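Local coordinates for reticulocyte binding protein (Streptococcus agalactiae COH1, PDB 3FAW) that probably hydrolyses alpha-1,6-glucosidic branch links of pullulan and related alpha-glucans, as a secreted, cell-wall-anchored streptococcal pullulanase, at residues 647-650 against 656-659; 625-630 against 661-666; 204-209 against 213-218; 235-240 against 397-402. All coordinates share one frame; numbering follows the deposited sequence.

Followed from the N terminus, the chain first closes contact 3, a tight hairpin in the module of carbohydrate-binding family 48. Contact 4 comes next: residues 235-240 pack on a short helix at 399-402 of the alpha-amylase-type catalytic domain, closing a long loop. Its centre lies about 9 Å from that of contact 3, and a salt bridge from Lys215 to Asp235 joins the two. Some 220 residues later, beyond the last barrel strand, contact 2 opens; the hairpin of contact 1 forms and closes within its span before 661-666 returns to 625-630. Contacts 1 and 2 touch directly, whereas contacts 1 and 3 have centres about 47 Å apart.

Contact 1 of 4, residues 647-650 against 656-659; sequences ATLI and YPYF
Thr648 and Phe659 form an antiparallel hydrogen-bonded pair, with Thr648 N to Phe659 O at 2.6 Å and Phe659 N to Thr648 O at 2.8 Å, and the ladder runs on to Ile650 N and Pro657 O at 3.0 Å. The strands belong to a two-stranded beta hairpin in the long excursion that follows the last strand of the TIM barrel, an example of how a catalytic barrel carries small sheets in its loops. Leu649 and Tyr658 make the non-hydrogen-bonded pair, and their side chains leave from the same face of the ladder. With CG anti to the backbone N (chi1 -178°), Leu649 sends CD1 over one face of the Tyr658 ring, 3.9 Å from its centroid, in a CH-pi contact displaced toward the rim. Leu649 CD1 also meets Pro657 CB at 3.6 Å, wedged between the pyrrolidine and the aromatic ring. Ala647 adds a lighter apolar touch against Tyr658 CB. On the face carrying Thr648 and Phe659, the side chain of Ile650 crosses that of Phe659 at about a right angle. Lys584 of helix 578-586 takes the carbonyl of Leu649, while the hydroxyl of Tyr658 is tied to the backbone N of Val638. At the edge of the phenylalanine ring, close to its plane, lies Thr648 O, 3.9 Å from Phe659 CD2.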
# COMPACT_ATOMS: atom_id res chain seq x y z
N ALA A 647 -21.08 -6.60 -2.46
CA ALA A 647 -22.09 -5.74 -1.82
C ALA A 647 -22.54 -6.32 -0.48
O ALA A 647 -22.54 -7.53 -0.27
CB ALA A 647 -23.28 -5.57 -2.74
N THR A 648 -22.94 -5.42 0.42
CA THR A 648 -23.43 -5.79 1.74
C THR A 648 -24.85 -5.26 1.91
O THR A 648 -25.11 -4.08 1.67
CB THR A 648 -22.52 -5.22 2.85
OG1 THR A 648 -21.24 -5.87 2.80
CG2 THR A 648 -23.14 -5.41 4.24
N LEU A 649 -25.75 -6.14 2.33
CA LEU A 649 -27.16 -5.80 2.53
C LEU A 649 -27.37 -5.23 3.93
O LEU A 649 -26.93 -5.82 4.92
CB LEU A 649 -28.03 -7.04 2.35
CG LEU A 649 -29.55 -6.90 2.48
CD1 LEU A 649 -30.15 -6.15 1.27
CD2 LEU A 649 -30.19 -8.27 2.63
N ILE A 650 -28.04 -4.09 4.01
CA ILE A 650 -28.55 -3.56 5.27
C ILE A 650 -30.06 -3.79 5.27
O ILE A 650 -30.79 -3.17 4.50
CB ILE A 650 -28.23 -2.06 5.45
CG1 ILE A 650 -26.73 -1.85 5.69
CG2 ILE A 650 -28.99 -1.48 6.64
CD1 ILE A 650 -25.84 -2.32 4.58
N TYR A 656 -32.88 0.84 -2.16
CA TYR A 656 -31.43 0.69 -2.38
C TYR A 656 -30.69 0.20 -1.13
O TYR A 656 -29.94 0.96 -0.51
CB TYR A 656 -30.80 2.00 -2.87
CG TYR A 656 -31.42 2.58 -4.12
CD1 TYR A 656 -31.38 1.89 -5.33
CD2 TYR A 656 -32.02 3.84 -4.11
CE1 TYR A 656 -31.93 2.43 -6.48
CE2 TYR A 656 -32.58 4.38 -5.25
CZ TYR A 656 -32.53 3.68 -6.44
OH TYR A 656 -33.08 4.22 -7.58
N PRO A 657 -30.88 -1.08 -0.76
CA PRO A 657 -30.34 -1.62 0.49
C PRO A 657 -28.89 -2.12 0.44
O PRO A 657 -28.32 -2.43 1.49
CB PRO A 657 -31.28 -2.79 0.79
CG PRO A 657 -31.66 -3.29 -0.55
CD PRO A 657 -31.65 -2.11 -1.49
N TYR A 658 -28.29 -2.19 -0.75
CA TYR A 658 -26.94 -2.74 -0.92
C TYR A 658 -25.86 -1.65 -0.90
O TYR A 658 -26.01 -0.61 -1.54
CB TYR A 658 -26.85 -3.55 -2.22
CG TYR A 658 -27.68 -4.82 -2.21
CD1 TYR A 658 -27.23 -5.97 -1.57
CD2 TYR A 658 -28.92 -4.86 -2.84
CE1 TYR A 658 -28.00 -7.14 -1.57
CE2 TYR A 658 -29.70 -6.02 -2.84
CZ TYR A 658 -29.23 -7.15 -2.20
OH TYR A 658 -29.99 -8.30 -2.19
N PHE A 659 -24.80 -1.91 -0.15
CA PHE A 659 -23.65 -1.01 -0.02
C PHE A 659 -22.38 -1.78 -0.38
O PHE A 659 -22.21 -2.93 0.02
CB PHE A 659 -23.54 -0.47 1.42
CG PHE A 659 -24.74 0.33 1.87
CD1 PHE A 659 -24.64 1.70 2.05
CD2 PHE A 659 -25.95 -0.28 2.15
CE1 PHE A 659 -25.73 2.45 2.49
CE2 PHE A 659 -27.05 0.45 2.58
CZ PHE A 659 -26.94 1.82 2.75

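Contact 2 of 4, residues 625-630 against 661-666; sequences RTKRLL and HDSYDS. With CA (calcium ion), chain D.
Lys627 NZ donates to Ser663 OG at 3.0 Å, the one direct touch between two irregular loops and a buried one. A water doubles the link: it accepts from Lys627 NZ at 3.1 Å and also from the backbone Ser663 N at 3.1 Å, so the ammonium group is tied to both the side chain and the main chain of the serine. The lysine gets there at full stretch, its chain extended beyond CG, and Lys627 CD comes within 3.7 Å of Ser663 OG on the way. Ser663 OG is also hydrogen-bonded to Asn671 OD1, so its hydroxyl is held from both the lysine and the asparagine. In the second shell, the backbone N of Lys627 is bonded to Asp580 OD2, which probably helps to position the base of the side chain. Ser663 also opens a type I beta turn ending at Ser666, and within this turn Asp665 OD1 binds a calcium ion at 2.4 Å. Asn340 and Tyr342 supply their carbonyl oxygens to the metal, and four waters join them; one of these waters donates to Tyr664 O at 2.7 Å. The lysine-serine link thus sits at the first residue of a turn whose third residue binds calcium. Ile670 of helix 668-671 packs on both Lys627 and Ser663, and the backbone of Lys627 is bonded to Ile660 of strand 658-660.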
# COMPACT_ATOMS: atom_id res chain seq x y z
N ARG A 625 -18.62 9.67 3.87
CA ARG A 625 -18.66 9.10 2.53
C ARG A 625 -19.39 7.76 2.48
O ARG A 625 -19.25 6.93 3.38
CB ARG A 625 -17.22 8.94 2.03
CG ARG A 625 -17.05 8.36 0.64
CD ARG A 625 -15.57 8.36 0.27
NE ARG A 625 -15.30 7.59 -0.94
CZ ARG A 625 -14.13 7.55 -1.57
NH1 ARG A 625 -13.09 8.23 -1.11
NH2 ARG A 625 -14.01 6.82 -2.67
N THR A 626 -20.16 7.56 1.41
CA THR A 626 -20.96 6.34 1.24
C THR A 626 -20.70 5.70 -0.12
O THR A 626 -20.36 6.38 -1.10
CB THR A 626 -22.48 6.63 1.37
OG1 THR A 626 -23.20 5.40 1.36
CG2 THR A 626 -22.96 7.51 0.23
N LYS A 627 -20.88 4.38 -0.17
CA LYS A 627 -20.77 3.60 -1.40
C LYS A 627 -22.05 2.79 -1.64
O LYS A 627 -21.99 1.61 -1.99
CB LYS A 627 -19.55 2.68 -1.35
CG LYS A 627 -18.23 3.43 -1.26
CD LYS A 627 -17.02 2.50 -1.25
CE LYS A 627 -15.72 3.30 -1.17
NZ LYS A 627 -14.50 2.46 -0.97
N ARG A 628 -23.20 3.44 -1.47
CA ARG A 628 -24.50 2.81 -1.66
C ARG A 628 -24.75 2.56 -3.15
O ARG A 628 -24.47 3.42 -3.98
CB ARG A 628 -25.63 3.68 -1.08
CG ARG A 628 -26.95 2.92 -0.86
CD ARG A 628 -28.17 3.83 -0.92
NE ARG A 628 -28.35 4.64 0.29
CZ ARG A 628 -29.42 4.62 1.09
NH1 ARG A 628 -30.46 3.82 0.86
NH2 ARG A 628 -29.45 5.42 2.15
N LEU A 629 -25.29 1.38 -3.46
CA LEU A 629 -25.56 0.99 -4.84
C LEU A 629 -26.92 1.51 -5.29
O LEU A 629 -27.95 0.84 -5.14
CB LEU A 629 -25.49 -0.54 -4.97
CG LEU A 629 -25.49 -1.16 -6.37
CD1 LEU A 629 -24.22 -0.82 -7.13
CD2 LEU A 629 -25.67 -2.67 -6.27
N LEU A 630 -26.93 2.73 -5.82
CA LEU A 630 -28.14 3.38 -6.34
C LEU A 630 -28.46 2.93 -7.76
O LEU A 630 -28.60 3.75 -8.68
CB LEU A 630 -28.00 4.91 -6.29
CG LEU A 630 -27.79 5.55 -4.92
CD1 LEU A 630 -27.52 7.04 -5.07
CD2 LEU A 630 -28.99 5.31 -4.02
N HIS A 661 -18.64 -2.99 -0.29
CA HIS A 661 -17.53 -3.16 0.66
C HIS A 661 -16.18 -3.41 -0.03
O HIS A 661 -15.16 -3.50 0.64
CB HIS A 661 -17.82 -4.29 1.66
CG HIS A 661 -17.99 -5.63 1.02
ND1 HIS A 661 -19.22 -6.16 0.71
CD2 HIS A 661 -17.07 -6.56 0.65
CE1 HIS A 661 -19.06 -7.35 0.16
NE2 HIS A 661 -17.77 -7.62 0.11
N ASP A 662 -16.18 -3.53 -1.35
CA ASP A 662 -14.93 -3.71 -2.10
C ASP A 662 -15.07 -3.07 -3.48
O ASP A 662 -15.45 -3.74 -4.45
CB ASP A 662 -14.58 -5.20 -2.19
CG ASP A 662 -13.23 -5.46 -2.87
OD1 ASP A 662 -12.47 -4.51 -3.15
OD2 ASP A 662 -12.93 -6.65 -3.11
N SER A 663 -14.76 -1.78 -3.56
CA SER A 663 -15.07 -0.98 -4.74
C SER A 663 -13.90 -0.87 -5.74
O SER A 663 -13.83 0.10 -6.50
CB SER A 663 -15.57 0.40 -4.32
OG SER A 663 -14.57 1.13 -3.64
N TYR A 664 -13.03 -1.87 -5.76
CA TYR A 664 -11.86 -1.86 -6.65
C TYR A 664 -12.23 -1.82 -8.15
O TYR A 664 -11.46 -1.29 -8.95
CB TYR A 664 -10.97 -3.08 -6.37
CG TYR A 664 -11.38 -4.36 -7.09
CD1 TYR A 664 -10.58 -4.89 -8.11
CD2 TYR A 664 -12.55 -5.03 -6.76
CE1 TYR A 664 -10.94 -6.06 -8.77
CE2 TYR A 664 -12.92 -6.20 -7.42
CZ TYR A 664 -12.11 -6.71 -8.42
OH TYR A 664 -12.47 -7.87 -9.08
N ASP A 665 -13.40 -2.37 -8.50
CA ASP A 665 -13.87 -2.45 -9.89
C ASP A 665 -15.27 -1.80 -10.04
O ASP A 665 -16.07 -2.21 -10.88
CB ASP A 665 -13.90 -3.93 -10.33
CG ASP A 665 -13.95 -4.11 -11.85
OD1 ASP A 665 -13.46 -3.24 -12.60
OD2 ASP A 665 -14.46 -5.16 -12.30
N SER A 666 -15.54 -0.80 -9.20
CA SER A 666 -16.82 -0.11 -9.18
C SER A 666 -16.74 1.18 -9.99
O SER A 666 -15.66 1.69 -10.26
CB SER A 666 -17.25 0.22 -7.75
OG SER A 666 -17.59 -0.95 -7.02
CA CA D . -11.48 -2.26 -13.46
O HOH W 1 -14.13 -0.58 -0.76
O HOH W 2 -10.77 -2.58 -11.17
O HOH W 3 -9.80 -1.26 -14.97
O HOH W 4 -12.29 -3.65 -15.63
O HOH W 5 -9.76 -4.13 -13.75

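Contact 3 of 4, residues 204-209 against 213-218; sequences LYEIKR and KVKILD
Strands 204-209 and 213-216 run antiparallel, their short axes 4.5 Å apart at closest approach and 156° between their directions. Two hydrogen-bonded pairs alternate with the non-hydrogen-bonded pairs Glu206-Lys215 and Lys208-Lys213. Tyr205 N meets Ile216 O at 3.2 Å and Ile216 N returns to Tyr205 O at 2.8 Å, while Ile207 and Val214 exchange a second pair of bonds. On the face bearing these four residues, the packing is largely apolar. Ile216 has CG1 between its backbone N and carbonyl carbon (chi1 69°), which brings CD1 to 3.8 Å from Tyr205 CB and lets CG1 meet Ile207 CD1. Asp218 lies alongside Tyr205 and points the same way, with the ring and carboxylate planes 67° apart. One water joins their ends, accepting from Tyr205 OH at 2.6 Å and donating to Asp218 OD2 at 2.7 Å; Tyr203 OH is bonded to the same carboxylate. The other face is charged. Glu206 OE2 comes to 3.5 Å from Lys215 CE, yet the ammonium group lies beyond salt-bridge range of it and pairs instead with Asp235. Lys213 crosses Lys208, with Lys213 NZ 3.5 Å from Lys208 NZ, like charges that would be expected to repel unless solvent screens them. Lys213 also crosses Glu206 obliquely, bringing its CD near the glutamate CD. The far edge of strand 202-209 pairs with strand 157-164, so the hairpin extends an antiparallel sheet of the beta-sandwich type expected of a carbohydrate-binding module of family 48, the N-terminal domain of isoamylase-like enzymes.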
# COMPACT_ATOMS: atom_id res chain seq x y z
N LEU A 204 10.87 -2.58 -26.55
CA LEU A 204 10.74 -3.86 -25.87
C LEU A 204 12.05 -4.62 -26.05
O LEU A 204 12.86 -4.28 -26.91
CB LEU A 204 9.58 -4.68 -26.44
CG LEU A 204 8.16 -4.19 -26.15
CD1 LEU A 204 7.14 -5.01 -26.93
CD2 LEU A 204 7.84 -4.24 -24.66
N TYR A 205 12.27 -5.64 -25.22
CA TYR A 205 13.41 -6.55 -25.39
C TYR A 205 12.92 -7.93 -25.79
O TYR A 205 12.03 -8.48 -25.14
CB TYR A 205 14.21 -6.67 -24.09
CG TYR A 205 15.04 -5.46 -23.75
CD1 TYR A 205 16.10 -5.07 -24.56
CD2 TYR A 205 14.78 -4.70 -22.60
CE1 TYR A 205 16.87 -3.95 -24.25
CE2 TYR A 205 15.55 -3.59 -22.29
CZ TYR A 205 16.60 -3.22 -23.11
OH TYR A 205 17.36 -2.12 -22.81
N GLU A 206 13.50 -8.49 -26.85
CA GLU A 206 13.22 -9.87 -27.24
C GLU A 206 14.34 -10.78 -26.75
O GLU A 206 15.49 -10.66 -27.17
CB GLU A 206 13.06 -10.00 -28.76
CG GLU A 206 12.50 -11.36 -29.18
CD GLU A 206 12.22 -11.44 -30.67
OE1 GLU A 206 13.15 -11.24 -31.47
OE2 GLU A 206 11.05 -11.70 -31.03
N ILE A 207 13.99 -11.69 -25.84
CA ILE A 207 14.95 -12.60 -25.22
C ILE A 207 14.81 -13.98 -25.83
O ILE A 207 13.71 -14.50 -25.94
CB ILE A 207 14.74 -12.68 -23.69
CG1 ILE A 207 14.88 -11.29 -23.06
CG2 ILE A 207 15.76 -13.64 -23.06
CD1 ILE A 207 14.75 -11.29 -21.55
N LYS A 208 15.94 -14.57 -26.23
CA LYS A 208 15.96 -15.93 -26.76
C LYS A 208 16.67 -16.86 -25.79
O LYS A 208 17.79 -16.58 -25.35
CB LYS A 208 16.67 -15.95 -28.11
CG LYS A 208 16.51 -17.25 -28.89
CD LYS A 208 17.15 -17.15 -30.26
CE LYS A 208 17.07 -18.47 -31.02
NZ LYS A 208 17.58 -18.35 -32.41
N ARG A 209 15.99 -17.95 -25.44
CA ARG A 209 16.58 -19.05 -24.67
C ARG A 209 16.26 -20.35 -25.39
O ARG A 209 15.17 -20.90 -25.23
CB ARG A 209 16.02 -19.09 -23.24
CG ARG A 209 16.53 -17.98 -22.34
CD ARG A 209 15.95 -18.10 -20.94
NE ARG A 209 14.50 -17.91 -20.95
CZ ARG A 209 13.87 -16.75 -20.80
NH1 ARG A 209 14.54 -15.62 -20.59
NH2 ARG A 209 12.54 -16.72 -20.85
N LYS A 213 11.35 -17.55 -28.03
CA LYS A 213 11.57 -16.10 -28.01
C LYS A 213 10.39 -15.43 -27.32
O LYS A 213 9.24 -15.83 -27.52
CB LYS A 213 11.68 -15.54 -29.43
CG LYS A 213 12.98 -15.85 -30.15
CD LYS A 213 12.96 -15.24 -31.55
CE LYS A 213 14.23 -15.55 -32.33
NZ LYS A 213 14.39 -17.01 -32.59
N VAL A 214 10.66 -14.41 -26.52
CA VAL A 214 9.59 -13.66 -25.86
C VAL A 214 9.94 -12.17 -25.73
O VAL A 214 11.10 -11.81 -25.54
CB VAL A 214 9.23 -14.27 -24.49
CG1 VAL A 214 10.34 -14.03 -23.46
CG2 VAL A 214 7.88 -13.74 -24.00
N LYS A 215 8.92 -11.31 -25.84
CA LYS A 215 9.11 -9.86 -25.77
C LYS A 215 8.73 -9.35 -24.38
O LYS A 215 7.60 -9.53 -23.93
CB LYS A 215 8.30 -9.16 -26.86
CG LYS A 215 8.78 -9.51 -28.27
CD LYS A 215 7.87 -8.97 -29.37
CE LYS A 215 8.34 -9.46 -30.74
NZ LYS A 215 7.52 -8.96 -31.88
N ILE A 216 9.69 -8.70 -23.71
CA ILE A 216 9.53 -8.31 -22.30
C ILE A 216 9.58 -6.80 -22.06
O ILE A 216 10.04 -6.03 -22.91
CB ILE A 216 10.56 -9.05 -21.37
CG1 ILE A 216 12.00 -8.57 -21.59
CG2 ILE A 216 10.48 -10.56 -21.58
CD1 ILE A 216 12.39 -7.34 -20.81
N LEU A 217 9.10 -6.39 -20.89
CA LEU A 217 9.07 -4.98 -20.48
C LEU A 217 10.22 -4.71 -19.53
O LEU A 217 10.35 -5.37 -18.51
CB LEU A 217 7.74 -4.66 -19.79
CG LEU A 217 7.63 -3.31 -19.05
CD1 LEU A 217 8.00 -2.16 -19.97
CD2 LEU A 217 6.23 -3.11 -18.46
N ASP A 218 11.06 -3.74 -19.89
CA ASP A 218 12.17 -3.30 -19.04
C ASP A 218 11.64 -2.99 -17.63
O ASP A 218 10.85 -2.05 -17.46
CB ASP A 218 12.84 -2.07 -19.65
CG ASP A 218 14.12 -1.66 -18.94
OD1 ASP A 218 14.48 -2.28 -17.92
OD2 ASP A 218 14.78 -0.71 -19.42
O HOH W 6 17.19 -1.11 -20.46

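Contact 4 of 4, residues 235-240 against 397-402; sequences DIKTAK and KTYLFE
Lys237 and Tyr399 both carry CG between the backbone N and the carbonyl carbon (chi1 40° and 65°), and this turns the lysine chain across the phenol ring. A further bend at the last lysine torsion (chi4 69°) brings the ammonium group back above it. Lys237 CD stands 3.7 Å from the centroid of the Tyr399 ring, a CH-pi contact over the centre. Farther along, Lys237 NZ makes a cation-pi contact with the Tyr399 ring, 4.3 Å from its centroid, while its salt bridge goes to Asp403. The opposite face is covered by Lys397 CB, so two aliphatic lysine segments sandwich the ring and hold its plane. Its hydroxyl anchors the far end: Tyr399 OH donates to Lys237 O at 2.7 Å, in the carbonyl plane and on a lone pair. In this way one residue of the loop grips the ring by its face and its hydroxyl at once. The contact joins the sheet of the family 48 module to the barrel domain: loop 235-240 runs between strands 212-216 and 241-242, both paired with strand 202-209, whereas helix 399-402 belongs to the alpha-amylase-type TIM-barrel domain. Val214 packs on Lys237 from the module side. Thr238 adds an apolar flank: its CG2 lies at the ring edge, 3.9 Å from Tyr399 CE1, and meets Leu400 CD2 at 3.8 Å. Thr238 OG1 turns instead to its own loop, donating to Ala239 O at 2.9 Å.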
# COMPACT_ATOMS: atom_id res chain seq x y z
N ASP A 235 1.96 -12.28 -28.79
CA ASP A 235 3.28 -11.77 -29.12
C ASP A 235 3.70 -10.62 -28.19
O ASP A 235 4.77 -10.66 -27.59
CB ASP A 235 3.30 -11.30 -30.57
CG ASP A 235 4.67 -10.81 -31.00
OD1 ASP A 235 5.65 -11.56 -30.80
OD2 ASP A 235 4.75 -9.69 -31.55
N ILE A 236 2.86 -9.60 -28.11
CA ILE A 236 3.11 -8.45 -27.23
C ILE A 236 2.02 -8.42 -26.16
O ILE A 236 0.85 -8.19 -26.47
CB ILE A 236 3.15 -7.14 -28.03
CG1 ILE A 236 4.40 -7.10 -28.91
CG2 ILE A 236 3.13 -5.94 -27.09
CD1 ILE A 236 4.35 -6.04 -30.01
N LYS A 237 2.42 -8.65 -24.91
CA LYS A 237 1.47 -8.78 -23.80
C LYS A 237 1.81 -7.89 -22.61
O LYS A 237 1.41 -8.15 -21.47
CB LYS A 237 1.37 -10.26 -23.36
CG LYS A 237 2.68 -11.04 -23.34
CD LYS A 237 2.42 -12.47 -22.86
CE LYS A 237 3.53 -13.43 -23.27
NZ LYS A 237 4.81 -13.18 -22.56
N THR A 238 2.56 -6.82 -22.89
CA THR A 238 2.90 -5.82 -21.90
C THR A 238 2.85 -4.44 -22.54
O THR A 238 2.81 -4.32 -23.77
CB THR A 238 4.34 -6.03 -21.33
OG1 THR A 238 5.31 -5.77 -22.36
CG2 THR A 238 4.51 -7.43 -20.80
N ALA A 239 2.87 -3.41 -21.71
CA ALA A 239 3.10 -2.06 -22.18
C ALA A 239 4.52 -1.98 -22.72
O ALA A 239 5.35 -2.86 -22.46
CB ALA A 239 2.88 -1.05 -21.06
N LYS A 240 4.81 -0.93 -23.48
CA LYS A 240 6.14 -0.71 -24.02
C LYS A 240 6.85 0.36 -23.20
O LYS A 240 6.24 1.36 -22.81
CB LYS A 240 6.06 -0.30 -25.50
CG LYS A 240 5.36 -1.31 -26.39
CD LYS A 240 5.34 -0.83 -27.85
CE LYS A 240 4.51 -1.76 -28.73
NZ LYS A 240 3.04 -1.58 -28.51
N LYS A 397 0.87 -10.06 -13.66
CA LYS A 397 1.05 -11.27 -14.46
C LYS A 397 2.42 -11.87 -14.15
O LYS A 397 3.42 -11.16 -14.21
CB LYS A 397 0.98 -10.95 -15.96
CG LYS A 397 -0.36 -10.41 -16.43
CD LYS A 397 -1.45 -11.46 -16.35
CE LYS A 397 -2.73 -10.99 -17.01
NZ LYS A 397 -3.79 -12.04 -16.98
N THR A 398 2.45 -13.17 -13.86
CA THR A 398 3.70 -13.86 -13.53
C THR A 398 4.75 -13.70 -14.64
O THR A 398 5.94 -13.59 -14.36
CB THR A 398 3.44 -15.36 -13.26
OG1 THR A 398 2.53 -15.50 -12.16
CG2 THR A 398 4.74 -16.10 -12.93
N TYR A 399 4.30 -13.66 -15.90
CA TYR A 399 5.22 -13.55 -17.03
C TYR A 399 6.03 -12.23 -17.07
O TYR A 399 7.11 -12.19 -17.65
CB TYR A 399 4.51 -13.82 -18.37
CG TYR A 399 3.42 -12.85 -18.78
CD1 TYR A 399 3.71 -11.53 -19.13
CD2 TYR A 399 2.09 -13.27 -18.88
CE1 TYR A 399 2.71 -10.65 -19.53
CE2 TYR A 399 1.09 -12.40 -19.29
CZ TYR A 399 1.40 -11.09 -19.61
OH TYR A 399 0.41 -10.23 -20.01
N LEU A 400 5.51 -11.16 -16.46
CA LEU A 400 6.18 -9.86 -16.46
C LEU A 400 7.66 -9.95 -16.12
O LEU A 400 8.49 -9.30 -16.77
CB LEU A 400 5.49 -8.89 -15.48
CG LEU A 400 4.27 -8.15 -16.03
CD1 LEU A 400 3.40 -7.57 -14.91
CD2 LEU A 400 4.71 -7.06 -17.00
N PHE A 401 7.98 -10.73 -15.10
CA PHE A 401 9.35 -10.99 -14.67
C PHE A 401 9.84 -12.39 -15.06
O PHE A 401 11.02 -12.58 -15.32
CB PHE A 401 9.48 -10.78 -13.16
CG PHE A 401 9.63 -9.34 -12.75
CD1 PHE A 401 10.88 -8.75 -12.71
CD2 PHE A 401 8.53 -8.59 -12.41
CE1 PHE A 401 11.03 -7.43 -12.33
CE2 PHE A 401 8.66 -7.26 -12.04
CZ PHE A 401 9.92 -6.68 -11.99
N GLU A 402 8.93 -13.36 -15.10
CA GLU A 402 9.31 -14.75 -15.39
C GLU A 402 9.85 -14.91 -16.81
O GLU A 402 10.74 -15.72 -17.06
CB GLU A 402 8.15 -15.72 -15.16
CG GLU A 402 8.56 -17.19 -15.02
CD GLU A 402 9.30 -17.50 -13.72
OE1 GLU A 402 9.37 -16.63 -12.83
OE2 GLU A 402 9.81 -18.64 -13.58